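Local coordinates for protein serine protease inhibitor 2 (Anopheles gambiae, PDB 3PZF) that inhibits the serine proteases CLIPB9, CLIPB10 and CLIPB4, blocks phenoloxidase activation and so negatively regulates melanization in the mosquito immune response, at residues Ser293-Glu298 and Arg332-Ala337. Sequence-based numbering, arbitrary orientation.
Sequences SEQLNE and RIFQKA
An antiparallel strand pair of serpin sheet A joins Ser293-Gln295 to Phe334-Lys336. Glu294 and Gln335 form its hydrogen-bonded pair: Glu294 N to Gln335 O and Gln335 N to Glu294 O are both 3.1 Å. Past the strand end, Leu296 N donates to Ile333 O at 2.8 Å. Asn297 then takes over with its side chain. With chi1 at -63°, its CG lies beside its own backbone N, and OD1 accepts a hydrogen bond from Ile333 N at 3.0 Å in the carbonyl plane. Asn297 ND2 bonds to Ser331 O, so the amide is held at both ends. On one face, Arg332 NH1 donates a hydrogen bond to OE1 of the extended Gln295 at 3.1 Å. The Gln295 amide plane stands 84° from the guanidinium. Arg332 NH2 is bonded to Glu173 O. Gln295 CB also meets Phe334 CE1 at 3.8 Å. Farther along this face, Lys336 NZ is hydrogen-bonded to Glu165 O. On the other side, Leu296 CD1 touches Ile333 CG2 at 3.8 Å, their side chains crossing at about a right angle. Helices 24-35 and 45-58 cover this side. The arrangement is that of serpin strands s6A and s5A, the latter leading into the reactive-loop hinge.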
loop_
_atom_site.group_PDB
_atom_site.type_symbol
_atom_site.label_atom_id
_atom_site.label_comp_id
_atom_site.label_asym_id
_atom_site.label_seq_id
_atom_site.Cartn_x
_atom_site.Cartn_y
_atom_site.Cartn_z
ATOM N N SER A 293 2.375 10.501 1.577
ATOM C CA SER A 293 3.235 10.185 2.714
ATOM C C SER A 293 2.426 10.419 3.979
ATOM O O SER A 293 1.618 11.348 4.031
ATOM C CB SER A 293 4.454 11.109 2.701
ATOM O OG SER A 293 5.439 10.663 3.606
ATOM N N GLU A 294 2.642 9.617 5.011
ATOM C CA GLU A 294 1.917 9.820 6.257
ATOM C C GLU A 294 2.681 9.232 7.440
ATOM O O GLU A 294 3.356 8.213 7.308
ATOM C CB GLU A 294 0.521 9.192 6.200
ATOM C CG GLU A 294 -0.310 9.477 7.452
ATOM C CD GLU A 294 -1.783 9.197 7.278
ATOM O OE1 GLU A 294 -2.124 8.234 6.555
ATOM O OE2 GLU A 294 -2.605 9.938 7.860
ATOM N N GLN A 295 2.541 9.871 8.586
ATOM C CA GLN A 295 3.059 9.292 9.810
ATOM C C GLN A 295 1.921 8.401 10.311
ATOM O O GLN A 295 0.771 8.855 10.410
ATOM C CB GLN A 295 3.397 10.393 10.808
ATOM C CG GLN A 295 3.766 9.861 12.160
ATOM C CD GLN A 295 4.108 11.003 13.111
ATOM O OE1 GLN A 295 4.831 11.932 12.744
ATOM N NE2 GLN A 295 3.565 10.952 14.316
ATOM N N LEU A 296 2.233 7.135 10.593
ATOM C CA LEU A 296 1.202 6.116 10.818
ATOM C C LEU A 296 0.788 6.020 12.288
ATOM O O LEU A 296 -0.183 5.337 12.587
ATOM C CB LEU A 296 1.673 4.739 10.328
ATOM C CG LEU A 296 2.079 4.643 8.847
ATOM C CD1 LEU A 296 2.350 3.157 8.458
ATOM C CD2 LEU A 296 0.974 5.243 7.924
ATOM N N ASN A 297 1.486 6.717 13.189
ATOM C CA ASN A 297 1.131 6.660 14.619
ATOM C C ASN A 297 -0.373 6.893 14.834
ATOM O O ASN A 297 -1.067 6.082 15.460
ATOM C CB ASN A 297 1.909 7.695 15.456
ATOM C CG ASN A 297 3.414 7.467 15.440
ATOM O OD1 ASN A 297 3.984 7.131 14.409
ATOM N ND2 ASN A 297 4.073 7.665 16.596
ATOM N N GLU A 298 -0.871 8.012 14.320
ATOM C CA GLU A 298 -2.232 8.431 14.623
ATOM C C GLU A 298 -3.273 7.451 14.057
ATOM O O GLU A 298 -4.138 6.971 14.793
ATOM C CB GLU A 298 -2.460 9.859 14.122
ATOM C CG GLU A 298 -3.929 10.243 13.911
ATOM C CD GLU A 298 -4.733 10.266 15.205
ATOM O OE1 GLU A 298 -4.207 9.819 16.250
ATOM O OE2 GLU A 298 -5.892 10.736 15.171
ATOM N N ARG A 332 8.353 7.222 15.839
ATOM C CA ARG A 332 7.471 7.594 14.722
ATOM C C ARG A 332 7.577 6.556 13.632
ATOM O O ARG A 332 8.654 5.981 13.439
ATOM C CB ARG A 332 7.910 8.931 14.148
ATOM C CG ARG A 332 7.778 10.102 15.127
ATOM C CD ARG A 332 8.187 11.382 14.467
ATOM N NE ARG A 332 8.321 12.469 15.434
ATOM C CZ ARG A 332 7.585 13.581 15.436
ATOM N NH1 ARG A 332 6.634 13.777 14.520
ATOM N NH2 ARG A 332 7.804 14.506 16.363
ATOM N N ILE A 333 6.461 6.311 12.938
ATOM C CA ILE A 333 6.428 5.401 11.803
ATOM C C ILE A 333 6.013 6.207 10.585
ATOM O O ILE A 333 4.989 6.899 10.604
ATOM C CB ILE A 333 5.406 4.247 12.009
ATOM C CG1 ILE A 333 5.777 3.454 13.271
ATOM C CG2 ILE A 333 5.376 3.332 10.791
ATOM C CD1 ILE A 333 4.804 2.332 13.600
ATOM N N PHE A 334 6.802 6.128 9.523
ATOM C CA PHE A 334 6.476 6.861 8.296
ATOM C C PHE A 334 6.330 5.879 7.140
ATOM O O PHE A 334 7.108 4.927 7.023
ATOM C CB PHE A 334 7.585 7.862 7.948
ATOM C CG PHE A 334 7.751 8.991 8.946
ATOM C CD1 PHE A 334 6.882 10.075 8.941
ATOM C CD2 PHE A 334 8.805 8.989 9.843
ATOM C CE1 PHE A 334 7.045 11.117 9.844
ATOM C CE2 PHE A 334 8.972 10.022 10.757
ATOM C CZ PHE A 334 8.094 11.091 10.747
ATOM N N GLN A 335 5.343 6.105 6.270
ATOM C CA GLN A 335 5.263 5.326 5.050
ATOM C C GLN A 335 5.043 6.274 3.883
ATOM O O GLN A 335 4.292 7.250 4.003
ATOM C CB GLN A 335 4.082 4.333 5.090
ATOM C CG GLN A 335 3.944 3.578 3.786
ATOM C CD GLN A 335 2.902 2.448 3.814
ATOM O OE1 GLN A 335 3.241 1.258 3.889
ATOM N NE2 GLN A 335 1.641 2.818 3.687
ATOM N N LYS A 336 5.703 6.022 2.764
ATOM C CA LYS A 336 5.411 6.820 1.561
ATOM C C LYS A 336 5.340 5.897 0.354
ATOM O O LYS A 336 6.045 4.891 0.278
ATOM C CB LYS A 336 6.474 7.888 1.328
ATOM C CG LYS A 336 6.144 8.854 0.155
ATOM C CD LYS A 336 7.071 10.134 0.250
ATOM C CE LYS A 336 6.597 11.245 -0.702
ATOM N NZ LYS A 336 7.367 12.563 -0.522
ATOM N N ALA A 337 4.459 6.244 -0.583
ATOM C CA ALA A 337 4.245 5.451 -1.799
ATOM C C ALA A 337 3.958 6.391 -2.956
ATOM O O ALA A 337 3.254 7.373 -2.767
ATOM C CB ALA A 337 3.057 4.520 -1.614
#